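Local coordinates for early transcribed membrane protein 13 (Plasmodium falciparum, PDB 2VWA), which is a sporozoite membrane protein essential for liver-stage development of the malaria parasite, whose soluble domain, the part described here, binds phosphatidylethanolamine, at residues N2-K8 and Q65-N69; S34-F39 and Y56-F60; V51-M57 and L84-Q89. All blocks are in the same frame, centred on the assembly; numbering follows the deposited sequence.

The chain starts with an extended N-terminal segment and then runs through helices 21-41, 44-50, 54-67 and 74-99. Contact 1 closes the longest loop, where the C-terminal end of helix 54-67 comes back to residues 2-8. Nested inside that loop is contact 2, where helix 21-41 meets helix 54-67 near the centre of the chain. Contact 3 starts at residues 51-57, overlapping contact 2 at Tyr56 and Met57, and reaches on to helix 74-99, so its loop crosses that of contact 1. Helix 54-67 serves all three. Ile35 packs on Leu88 between contacts 2 and 3, and Lys8 O meets Lys59 NZ between contacts 1 and 2.

Contact 1 of 3, residues N2-K8 and Q65-N69; sequences NKINLNK and QENRN
Residues 2-8 carry no regular secondary structure: Lys3 to Asn5 are extended, and a type I beta turn from Asn5 to Lys8 then folds the chain back. Opposite them, helix 54-67 ends. Asn69 takes positive phi (42°) and its N bonds to Glu66 O at 3.1 Å, part of a Schellman motif, the classic C-terminal helix cap. The closest backbone approach is Asn2 to Asn67, 6.2 Å between their CA atoms. Two side chains of the last helical turn do most of the work. Asn67, chi1 m, points toward the N-terminal segment: its CB lies 3.9 Å from Asn2 ND2, the latter carried by a t rotamer, and its amide end sits against the Lys3 carbonyl and Ile4 CG1. Glu66 has chi1 m and chi2 t, which sends its carboxylate out to Lys8. That lysine also starts m, t, but bends at chi3 (114°) and chi4 (m), so that NZ reaches Glu66 OE2 at 3.1 Å, a salt bridge whose hydrogen bond is weak. Lys3, chi1 p, directs its CB away and runs out extended. This is a small surface contact, burying 216 Å², that lays the N-terminal segment along a helix end. Beneath it, Ile4 packs on Phe60 and Leu64 of helix 54-67, while Leu6 touches Lys59 and Phe60 of that helix and His38 of helix 21-41.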
loop_
_atom_site.group_PDB
_atom_site.type_symbol
_atom_site.label_atom_id
_atom_site.label_comp_id
_atom_site.label_asym_id
_atom_site.label_seq_id
_atom_site.Cartn_x
_atom_site.Cartn_y
_atom_site.Cartn_z
ATOM N N ASN A 2 -14.374 -6.776 2.417
ATOM C CA ASN A 2 -13.441 -5.637 2.646
ATOM C C ASN A 2 -11.986 -6.080 2.904
ATOM O O ASN A 2 -11.229 -5.423 3.635
ATOM C CB ASN A 2 -13.964 -4.735 3.774
ATOM C CG ASN A 2 -13.334 -3.345 3.760
ATOM O OD1 ASN A 2 -13.102 -2.750 4.817
ATOM N ND2 ASN A 2 -13.058 -2.821 2.564
ATOM N N LYS A 3 -11.603 -7.193 2.282
ATOM C CA LYS A 3 -10.224 -7.686 2.317
ATOM C C LYS A 3 -9.578 -7.497 0.943
ATOM O O LYS A 3 -10.264 -7.182 -0.031
ATOM C CB LYS A 3 -10.206 -9.169 2.693
ATOM C CG LYS A 3 -11.010 -10.046 1.738
ATOM C CD LYS A 3 -10.660 -11.517 1.889
ATOM C CE LYS A 3 -11.454 -12.361 0.895
ATOM N NZ LYS A 3 -11.034 -13.779 0.966
ATOM N N ILE A 4 -8.269 -7.708 0.857
ATOM C CA ILE A 4 -7.569 -7.529 -0.415
ATOM C C ILE A 4 -7.071 -8.858 -0.981
ATOM O O ILE A 4 -6.632 -9.729 -0.236
ATOM C CB ILE A 4 -6.435 -6.471 -0.287
ATOM C CG1 ILE A 4 -7.042 -5.064 -0.402
ATOM C CG2 ILE A 4 -5.328 -6.704 -1.324
ATOM C CD1 ILE A 4 -6.074 -3.933 -0.235
ATOM N N ASN A 5 -7.157 -9.020 -2.294
ATOM C CA ASN A 5 -6.675 -10.237 -2.926
ATOM C C ASN A 5 -5.350 -10.038 -3.679
ATOM O O ASN A 5 -5.301 -9.366 -4.718
ATOM C CB ASN A 5 -7.744 -10.829 -3.845
ATOM C CG ASN A 5 -7.204 -11.946 -4.709
ATOM O OD1 ASN A 5 -6.890 -13.027 -4.224
ATOM N ND2 ASN A 5 -7.068 -11.677 -5.994
ATOM N N LEU A 6 -4.276 -10.634 -3.170
ATOM C CA LEU A 6 -2.967 -10.396 -3.759
ATOM C C LEU A 6 -2.740 -11.250 -4.993
ATOM O O LEU A 6 -1.702 -11.141 -5.655
ATOM C CB LEU A 6 -1.859 -10.561 -2.723
ATOM C CG LEU A 6 -2.049 -9.614 -1.540
ATOM C CD1 LEU A 6 -1.324 -10.137 -0.330
ATOM C CD2 LEU A 6 -1.610 -8.189 -1.880
ATOM N N ASN A 7 -3.743 -12.066 -5.311
ATOM C CA ASN A 7 -3.726 -12.923 -6.495
ATOM C C ASN A 7 -4.217 -12.275 -7.794
ATOM O O ASN A 7 -3.917 -12.780 -8.876
ATOM C CB ASN A 7 -4.477 -14.232 -6.222
ATOM C CG ASN A 7 -3.720 -15.143 -5.272
ATOM O OD1 ASN A 7 -2.494 -15.254 -5.346
ATOM N ND2 ASN A 7 -4.447 -15.799 -4.374
ATOM N N LYS A 8 -4.978 -11.186 -7.683
ATOM C CA LYS A 8 -5.327 -10.378 -8.848
ATOM C C LYS A 8 -4.048 -9.789 -9.438
ATOM O O LYS A 8 -3.208 -9.269 -8.698
ATOM C CB LYS A 8 -6.286 -9.246 -8.489
ATOM C CG LYS A 8 -7.758 -9.642 -8.384
ATOM C CD LYS A 8 -8.621 -8.492 -7.788
ATOM C CE LYS A 8 -9.633 -7.896 -8.784
ATOM N NZ LYS A 8 -9.041 -7.074 -9.887
ATOM N N GLN A 65 -8.280 0.708 -3.799
ATOM C CA GLN A 65 -9.097 1.565 -4.658
ATOM C C GLN A 65 -10.437 0.931 -5.025
ATOM O O GLN A 65 -11.478 1.593 -4.898
ATOM C CB GLN A 65 -8.345 2.012 -5.913
ATOM C CG GLN A 65 -7.368 3.118 -5.670
ATOM C CD GLN A 65 -6.488 3.398 -6.863
ATOM O OE1 GLN A 65 -6.885 4.092 -7.786
ATOM N NE2 GLN A 65 -5.269 2.881 -6.837
ATOM N N GLU A 66 -10.431 -0.333 -5.455
ATOM C CA GLU A 66 -11.702 -1.037 -5.783
ATOM C C GLU A 66 -12.642 -1.128 -4.589
ATOM O O GLU A 66 -13.802 -0.780 -4.690
ATOM C CB GLU A 66 -11.504 -2.485 -6.235
ATOM C CG GLU A 66 -10.528 -2.785 -7.306
ATOM C CD GLU A 66 -10.518 -4.276 -7.584
ATOM O OE1 GLU A 66 -11.630 -4.879 -7.596
ATOM O OE2 GLU A 66 -9.415 -4.844 -7.774
ATOM N N ASN A 67 -12.124 -1.645 -3.481
ATOM C CA ASN A 67 -12.868 -1.803 -2.233
ATOM C C ASN A 67 -13.461 -0.518 -1.664
ATOM O O ASN A 67 -14.585 -0.517 -1.187
ATOM C CB ASN A 67 -11.987 -2.466 -1.174
ATOM C CG ASN A 67 -11.519 -3.850 -1.590
ATOM O OD1 ASN A 67 -10.647 -4.442 -0.944
ATOM N ND2 ASN A 67 -12.083 -4.372 -2.677
ATOM N N ARG A 68 -12.705 0.571 -1.709
ATOM C CA ARG A 68 -13.162 1.843 -1.155
ATOM C C ARG A 68 -13.911 2.639 -2.212
ATOM O O ARG A 68 -14.312 3.764 -1.978
ATOM C CB ARG A 68 -11.975 2.636 -0.615
ATOM C CG ARG A 68 -11.183 1.869 0.441
ATOM C CD ARG A 68 -10.490 2.805 1.395
ATOM N NE ARG A 68 -11.428 3.809 1.878
ATOM C CZ ARG A 68 -12.288 3.622 2.865
ATOM N NH1 ARG A 68 -12.340 2.473 3.511
ATOM N NH2 ARG A 68 -13.104 4.592 3.198
ATOM N N ASN A 69 -14.101 2.029 -3.378
ATOM C CA ASN A 69 -14.691 2.702 -4.539
ATOM C C ASN A 69 -14.163 4.109 -4.717
ATOM O O ASN A 69 -14.918 5.059 -4.722
ATOM C CB ASN A 69 -16.228 2.726 -4.453
ATOM C CG ASN A 69 -16.869 3.386 -5.674
ATOM O OD1 ASN A 69 -16.617 2.986 -6.826
ATOM N ND2 ASN A 69 -17.685 4.420 -5.430
#

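Contact 2 of 3, residues S34-F39 and Y56-F60; sequences SIQKHF and YMQKF. With PTY (phosphatidylethanolamine), chain G.
Ile35 lies over one face of the Phe60 ring: CG1 sits 3.6 Å from the ring centroid, 12° off the normal, a CH-pi contact. Its t,t rotamer carries CD1 over the Tyr56 ring and to 4.4 Å from Met57 CB (selenomethionine). Ile35 and Phe60 also set the register, with CA atoms 7.2 Å apart. Both segments are helical throughout, their axes 11.5 Å apart at closest and their N-to-C directions 129° apart, oblique but nearer antiparallel; they join helix 21-41 to helix 54-67 in the buried centre of this all-helical lipid-binding domain. His38, chi1 t, presents ND1 to Tyr56 OH at 2.9 Å in a hydrogen bond either could donate. The edge of Phe60 meets the face of His38 in an offset edge-to-face pair, centroids 5.7 Å apart and planes at 60°, completing an aromatic cluster with Tyr56. Ser34 OG approaches the Phe60 edge, 3.2 Å from CE1. Gln36, whose CB points away from helix 54-67, gives a weak hydrogen bond from NE2 to phosphatidylethanolamine O12 at 3.1 Å, while its OE1 accepts from His87 NE2.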
loop_
_atom_site.group_PDB
_atom_site.type_symbol
_atom_site.label_atom_id
_atom_site.label_comp_id
_atom_site.label_asym_id
_atom_site.label_seq_id
_atom_site.Cartn_x
_atom_site.Cartn_y
_atom_site.Cartn_z
ATOM N N SER A 34 -3.584 -0.111 6.719
ATOM C CA SER A 34 -4.099 -1.371 6.246
ATOM C C SER A 34 -2.983 -2.340 5.832
ATOM O O SER A 34 -3.051 -3.532 6.093
ATOM C CB SER A 34 -5.129 -1.117 5.149
ATOM O OG SER A 34 -5.335 -2.267 4.355
ATOM N N ILE A 35 -1.945 -1.822 5.205
ATOM C CA ILE A 35 -0.867 -2.662 4.752
ATOM C C ILE A 35 0.071 -2.903 5.942
ATOM O O ILE A 35 0.785 -3.896 5.995
ATOM C CB ILE A 35 -0.128 -2.029 3.508
ATOM C CG1 ILE A 35 0.621 -3.094 2.716
ATOM C CG2 ILE A 35 0.807 -0.865 3.907
ATOM C CD1 ILE A 35 1.329 -2.530 1.467
ATOM N N GLN A 36 0.071 -1.971 6.887
ATOM C CA GLN A 36 0.799 -2.155 8.127
ATOM C C GLN A 36 0.285 -3.415 8.830
ATOM O O GLN A 36 1.068 -4.302 9.182
ATOM C CB GLN A 36 0.626 -0.940 9.020
ATOM C CG GLN A 36 1.241 -1.147 10.381
ATOM C CD GLN A 36 1.371 0.114 11.171
ATOM O OE1 GLN A 36 1.386 1.238 10.634
ATOM N NE2 GLN A 36 1.488 -0.057 12.468
ATOM N N LYS A 37 -1.033 -3.498 9.029
ATOM C CA LYS A 37 -1.622 -4.719 9.598
ATOM C C LYS A 37 -1.321 -5.979 8.808
ATOM O O LYS A 37 -1.053 -7.014 9.410
ATOM C CB LYS A 37 -3.124 -4.606 9.774
ATOM C CG LYS A 37 -3.505 -3.797 10.970
ATOM C CD LYS A 37 -4.823 -3.106 10.662
ATOM C CE LYS A 37 -5.291 -2.267 11.829
ATOM N NZ LYS A 37 -6.783 -2.265 11.808
ATOM N N HIS A 38 -1.385 -5.909 7.481
ATOM C CA HIS A 38 -1.010 -7.066 6.679
ATOM C C HIS A 38 0.465 -7.425 6.874
ATOM O O HIS A 38 0.805 -8.585 7.038
ATOM C CB HIS A 38 -1.323 -6.858 5.206
ATOM C CG HIS A 38 -1.168 -8.100 4.384
ATOM N ND1 HIS A 38 -0.003 -8.408 3.710
ATOM C CD2 HIS A 38 -2.029 -9.120 4.137
ATOM C CE1 HIS A 38 -0.157 -9.560 3.077
ATOM N NE2 HIS A 38 -1.379 -10.008 3.312
ATOM N N PHE A 39 1.336 -6.424 6.889
ATOM C CA PHE A 39 2.772 -6.666 6.996
ATOM C C PHE A 39 3.191 -7.208 8.353
ATOM O O PHE A 39 4.155 -7.952 8.455
ATOM C CB PHE A 39 3.510 -5.380 6.703
ATOM C CG PHE A 39 5.005 -5.499 6.706
ATOM C CD1 PHE A 39 5.679 -5.953 5.570
ATOM C CD2 PHE A 39 5.746 -5.091 7.822
ATOM C CE1 PHE A 39 7.065 -6.005 5.544
ATOM C CE2 PHE A 39 7.130 -5.146 7.821
ATOM C CZ PHE A 39 7.802 -5.596 6.689
ATOM N N TYR A 56 3.941 -5.798 -4.463
ATOM C CA TYR A 56 3.185 -5.926 -3.248
ATOM C C TYR A 56 2.461 -4.635 -2.845
ATOM O O TYR A 56 1.282 -4.660 -2.468
ATOM C CB TYR A 56 4.125 -6.387 -2.155
ATOM C CG TYR A 56 3.563 -6.397 -0.766
ATOM C CD1 TYR A 56 2.370 -7.064 -0.474
ATOM C CD2 TYR A 56 4.250 -5.762 0.267
ATOM C CE1 TYR A 56 1.864 -7.084 0.816
ATOM C CE2 TYR A 56 3.763 -5.780 1.560
ATOM C CZ TYR A 56 2.577 -6.439 1.828
ATOM O OH TYR A 56 2.106 -6.450 3.115
HETATM N N MSE A 57 3.137 -3.499 -2.931
HETATM C CA MSE A 57 2.453 -2.268 -2.584
HETATM C C MSE A 57 1.437 -1.831 -3.624
HETATM O O MSE A 57 0.377 -1.349 -3.257
HETATM C CB MSE A 57 3.410 -1.157 -2.219
HETATM C CG MSE A 57 4.818 -1.529 -2.374
HETATM SE SE MSE A 57 5.739 -0.875 -0.805
HETATM C CE MSE A 57 7.017 -2.326 -0.518
ATOM N N GLN A 58 1.763 -2.028 -4.899
ATOM C CA GLN A 58 0.843 -1.770 -5.996
ATOM C C GLN A 58 -0.447 -2.572 -5.861
ATOM O O GLN A 58 -1.533 -2.015 -5.930
ATOM C CB GLN A 58 1.491 -2.092 -7.331
ATOM C CG GLN A 58 2.267 -0.949 -7.935
ATOM C CD GLN A 58 2.142 -0.904 -9.456
ATOM O OE1 GLN A 58 2.734 -1.729 -10.159
ATOM N NE2 GLN A 58 1.366 0.062 -9.972
ATOM N N LYS A 59 -0.319 -3.877 -5.649
ATOM C CA LYS A 59 -1.495 -4.745 -5.515
ATOM C C LYS A 59 -2.378 -4.244 -4.402
ATOM O O LYS A 59 -3.602 -4.309 -4.506
ATOM C CB LYS A 59 -1.112 -6.198 -5.271
ATOM C CG LYS A 59 -0.524 -6.915 -6.466
ATOM C CD LYS A 59 -0.365 -8.368 -6.094
ATOM C CE LYS A 59 0.562 -9.105 -7.032
ATOM N NZ LYS A 59 -0.143 -9.491 -8.270
ATOM N N PHE A 60 -1.745 -3.709 -3.367
ATOM C CA PHE A 60 -2.456 -3.133 -2.224
ATOM C C PHE A 60 -3.194 -1.829 -2.530
ATOM O O PHE A 60 -4.325 -1.634 -2.092
ATOM C CB PHE A 60 -1.511 -2.914 -1.039
ATOM C CG PHE A 60 -2.004 -3.531 0.198
ATOM C CD1 PHE A 60 -2.915 -2.860 1.005
ATOM C CD2 PHE A 60 -1.620 -4.825 0.537
ATOM C CE1 PHE A 60 -3.416 -3.469 2.155
ATOM C CE2 PHE A 60 -2.126 -5.431 1.686
ATOM C CZ PHE A 60 -3.025 -4.759 2.485
HETATM C C1 PTY G . 1.890 1.980 15.967
HETATM C C2 PTY G . 3.181 -3.610 18.353
HETATM C C3 PTY G . 2.848 -3.841 16.880
HETATM O O4 PTY G . 1.779 3.238 15.302
HETATM C C5 PTY G . 3.345 -0.027 16.164
HETATM C C6 PTY G . 2.919 1.117 15.245
HETATM O O7 PTY G . 4.051 1.916 14.881
HETATM C C8 PTY G . 4.609 1.628 13.556
HETATM O O10 PTY G . 4.789 0.471 13.210
HETATM C C11 PTY G . 4.982 2.752 12.610
HETATM C C12 PTY G . 5.992 3.682 13.281
HETATM C C13 PTY G . 6.769 4.545 12.289
HETATM C C14 PTY G . 5.941 5.709 11.752
HETATM C C15 PTY G . 6.299 7.033 12.426
HETATM C C16 PTY G . 5.199 8.075 12.229
HETATM C C17 PTY G . 5.414 8.836 10.922
HETATM C C18 PTY G . 4.308 9.851 10.655
HETATM C C19 PTY G . 4.765 10.881 9.628
HETATM C C20 PTY G . 4.027 10.709 8.301
HETATM C C21 PTY G . 4.937 10.187 7.194
HETATM C C22 PTY G . 5.745 11.311 6.548
HETATM C C23 PTY G . 5.260 11.646 5.140
HETATM C C24 PTY G . 6.134 11.003 4.063
HETATM C C25 PTY G . 5.326 10.866 2.777
HETATM C C26 PTY G . 5.981 9.952 1.747
HETATM C C27 PTY G . 5.297 10.168 0.405
HETATM C C28 PTY G . 6.188 9.857 -0.789
HETATM C C29 PTY G . 5.339 9.804 -2.045
HETATM C C30 PTY G . 2.072 4.485 15.997
HETATM C C31 PTY G . 3.502 4.892 16.286
HETATM O O30 PTY G . 1.141 5.195 16.340
HETATM C C32 PTY G . 3.916 6.079 15.421
HETATM C C33 PTY G . 5.156 6.759 15.997
HETATM C C34 PTY G . 4.997 8.279 16.046
HETATM C C35 PTY G . 6.354 8.960 16.228
HETATM C C36 PTY G . 6.281 10.043 17.303
HETATM C C37 PTY G . 6.382 11.438 16.697
HETATM C C38 PTY G . 5.577 12.448 17.510
HETATM C C39 PTY G . 4.359 12.955 16.738
HETATM C C40 PTY G . 4.454 14.457 16.460
HETATM C C41 PTY G . 3.581 14.864 15.275
HETATM C C42 PTY G . 4.423 15.364 14.102
HETATM C C43 PTY G . 3.657 16.386 13.265
HETATM C C44 PTY G . 3.760 16.075 11.784
HETATM P P1 PTY G . 1.328 -1.786 16.084
HETATM O O11 PTY G . 1.553 -3.311 16.578
HETATM O O12 PTY G . 0.486 -1.823 14.828
HETATM O O13 PTY G . 0.838 -0.978 17.267
HETATM O O14 PTY G . 2.812 -1.266 15.685
HETATM N N1 PTY G . 3.174 -4.881 19.051
#

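Contact 3 of 3, residues V51-M57 and L84-Q89; sequences VNNMEYM and LKYHLQ
Residues 51-53 form the non-helical turn leading into helix 54-67, and residues 84-89 are helical throughout, inside helix 74-99. CA atoms come closest at Val51 with Leu88 (5.8 Å), Asn52 with Lys85 (6.4 Å) and Met57 with Leu84 (6.6 Å). Asn53 is the N-cap: with chi1 t, its OD1 accepts from Tyr56 N at 2.8 Å, tying off the first turn. Asn52, chi1 m, turns its OD1 toward helix 74-99, where Gln89 NE2 donates to it at 2.8 Å. Gln89 gets there with an m,t side chain. Lys85 is fully extended (all t), and its CE passes 3.5 Å from Asn52 OD1, its CD 4.1 Å from Met54 SE. Both methionines are selenomethionine. Met57 lies inside, with CB 4.3 Å from Leu84 CB and SE 3.6 Å from Lys85 CA and 4.1 Å from Leu88 CD2. Leu88 CD2 also meets Tyr56 CE2 at 4.1 Å, and Val51 CG1 reaches Leu88 CB at 4.3 Å. The result is an apolar seam with a polar margin, joining a capped helix start to a long helix. The CA-to-CB bond of Tyr86 is directed away from residues 51-57; Tyr86 belongs to the lipid pocket and touches phosphatidylethanolamine. On the inner side, helix 21-41 covers the seam: Leu84 packs on Ala31, Leu88 and Tyr56 on Ile35, and Tyr56 OH bonds to His38.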
loop_
_atom_site.group_PDB
_atom_site.type_symbol
_atom_site.label_atom_id
_atom_site.label_comp_id
_atom_site.label_asym_id
_atom_site.label_seq_id
_atom_site.Cartn_x
_atom_site.Cartn_y
_atom_site.Cartn_z
ATOM N N VAL A 51 9.197 -5.724 2.276
ATOM C CA VAL A 51 9.362 -4.339 2.721
ATOM C C VAL A 51 9.631 -3.431 1.553
ATOM O O VAL A 51 9.216 -2.285 1.557
ATOM C CB VAL A 51 10.611 -4.066 3.563
ATOM C CG1 VAL A 51 10.289 -3.047 4.652
ATOM C CG2 VAL A 51 11.259 -5.318 4.072
ATOM N N ASN A 52 10.396 -3.905 0.591
ATOM C CA ASN A 52 10.670 -3.081 -0.558
ATOM C C ASN A 52 10.054 -3.698 -1.809
ATOM O O ASN A 52 10.470 -3.407 -2.919
ATOM C CB ASN A 52 12.178 -2.856 -0.716
ATOM C CG ASN A 52 12.748 -1.959 0.380
ATOM O OD1 ASN A 52 12.258 -0.849 0.611
ATOM N ND2 ASN A 52 13.780 -2.440 1.069
ATOM N N ASN A 53 9.065 -4.556 -1.634
ATOM C CA ASN A 53 8.462 -5.185 -2.773
ATOM C C ASN A 53 7.378 -4.314 -3.425
ATOM O O ASN A 53 6.277 -4.187 -2.896
ATOM C CB ASN A 53 7.919 -6.565 -2.417
ATOM C CG ASN A 53 7.438 -7.290 -3.618
ATOM O OD1 ASN A 53 6.542 -6.832 -4.299
ATOM N ND2 ASN A 53 8.047 -8.413 -3.915
HETATM N N MSE A 54 7.727 -3.737 -4.574
HETATM C CA MSE A 54 6.886 -2.774 -5.297
HETATM C C MSE A 54 5.539 -3.349 -5.741
HETATM O O MSE A 54 4.490 -2.733 -5.534
HETATM C CB MSE A 54 7.639 -2.245 -6.514
HETATM C CG MSE A 54 8.910 -1.544 -6.130
HETATM SE SE MSE A 54 8.505 0.186 -5.270
HETATM C CE MSE A 54 9.327 1.344 -6.643
ATOM N N GLU A 55 5.588 -4.534 -6.342
ATOM C CA GLU A 55 4.398 -5.229 -6.794
ATOM C C GLU A 55 3.401 -5.468 -5.637
ATOM O O GLU A 55 2.180 -5.324 -5.804
ATOM C CB GLU A 55 4.833 -6.516 -7.469
ATOM C CG GLU A 55 3.719 -7.410 -7.953
ATOM C CD GLU A 55 4.269 -8.733 -8.524
ATOM O OE1 GLU A 55 4.550 -8.758 -9.751
ATOM O OE2 GLU A 55 4.416 -9.718 -7.737
ATOM N N TYR A 56 3.941 -5.798 -4.463
ATOM C CA TYR A 56 3.185 -5.926 -3.248
ATOM C C TYR A 56 2.461 -4.635 -2.845
ATOM O O TYR A 56 1.282 -4.660 -2.468
ATOM C CB TYR A 56 4.125 -6.387 -2.155
ATOM C CG TYR A 56 3.563 -6.397 -0.766
ATOM C CD1 TYR A 56 2.370 -7.064 -0.474
ATOM C CD2 TYR A 56 4.250 -5.762 0.267
ATOM C CE1 TYR A 56 1.864 -7.084 0.816
ATOM C CE2 TYR A 56 3.763 -5.780 1.560
ATOM C CZ TYR A 56 2.577 -6.439 1.828
ATOM O OH TYR A 56 2.106 -6.450 3.115
HETATM N N MSE A 57 3.137 -3.499 -2.931
HETATM C CA MSE A 57 2.453 -2.268 -2.584
HETATM C C MSE A 57 1.437 -1.831 -3.624
HETATM O O MSE A 57 0.377 -1.349 -3.257
HETATM C CB MSE A 57 3.410 -1.157 -2.219
HETATM C CG MSE A 57 4.818 -1.529 -2.374
HETATM SE SE MSE A 57 5.739 -0.875 -0.805
HETATM C CE MSE A 57 7.017 -2.326 -0.518
ATOM N N LEU A 84 3.533 4.243 0.626
ATOM C CA LEU A 84 3.485 2.953 1.320
ATOM C C LEU A 84 4.852 2.322 1.517
ATOM O O LEU A 84 5.110 1.749 2.561
ATOM C CB LEU A 84 2.542 1.979 0.598
ATOM C CG LEU A 84 1.124 1.932 1.166
ATOM C CD1 LEU A 84 0.596 3.289 1.571
ATOM C CD2 LEU A 84 0.209 1.262 0.180
ATOM N N LYS A 85 5.732 2.455 0.539
ATOM C CA LYS A 85 7.117 2.033 0.702
ATOM C C LYS A 85 7.810 2.691 1.885
ATOM O O LYS A 85 8.392 2.004 2.721
ATOM C CB LYS A 85 7.915 2.285 -0.572
ATOM C CG LYS A 85 9.345 1.736 -0.530
ATOM C CD LYS A 85 9.994 1.877 -1.869
ATOM C CE LYS A 85 11.485 1.679 -1.758
ATOM N NZ LYS A 85 12.167 2.318 -2.916
ATOM N N TYR A 86 7.738 4.006 1.968
ATOM C CA TYR A 86 8.382 4.723 3.008
ATOM C C TYR A 86 7.809 4.261 4.369
ATOM O O TYR A 86 8.572 4.008 5.329
ATOM C CB TYR A 86 8.227 6.247 2.794
ATOM C CG TYR A 86 9.072 7.118 3.724
ATOM C CD1 TYR A 86 8.493 8.137 4.491
ATOM C CD2 TYR A 86 10.455 6.902 3.855
ATOM C CE1 TYR A 86 9.277 8.949 5.353
ATOM C CE2 TYR A 86 11.254 7.693 4.699
ATOM C CZ TYR A 86 10.660 8.706 5.453
ATOM O OH TYR A 86 11.468 9.459 6.298
ATOM N N HIS A 87 6.486 4.136 4.435
ATOM C CA HIS A 87 5.827 3.738 5.632
ATOM C C HIS A 87 6.279 2.326 6.043
ATOM O O HIS A 87 6.682 2.116 7.185
ATOM C CB HIS A 87 4.306 3.797 5.434
ATOM C CG HIS A 87 3.523 3.438 6.658
ATOM N ND1 HIS A 87 3.435 4.268 7.757
ATOM C CD2 HIS A 87 2.787 2.340 6.955
ATOM C CE1 HIS A 87 2.674 3.703 8.675
ATOM N NE2 HIS A 87 2.265 2.532 8.216
ATOM N N LEU A 88 6.250 1.371 5.117
ATOM C CA LEU A 88 6.667 0.004 5.468
ATOM C C LEU A 88 8.081 -0.089 6.029
ATOM O O LEU A 88 8.341 -0.903 6.915
ATOM C CB LEU A 88 6.506 -0.967 4.292
ATOM C CG LEU A 88 5.330 -1.943 4.324
ATOM C CD1 LEU A 88 4.248 -1.653 5.384
ATOM C CD2 LEU A 88 4.735 -2.051 2.971
ATOM N N GLN A 89 8.981 0.754 5.531
ATOM C CA GLN A 89 10.354 0.751 5.983
ATOM C C GLN A 89 10.434 1.085 7.434
ATOM O O GLN A 89 11.199 0.477 8.189
ATOM C CB GLN A 89 11.186 1.725 5.156
ATOM C CG GLN A 89 11.545 1.140 3.795
ATOM C CD GLN A 89 12.169 2.152 2.872
ATOM O OE1 GLN A 89 12.312 3.319 3.225
ATOM N NE2 GLN A 89 12.566 1.700 1.668
#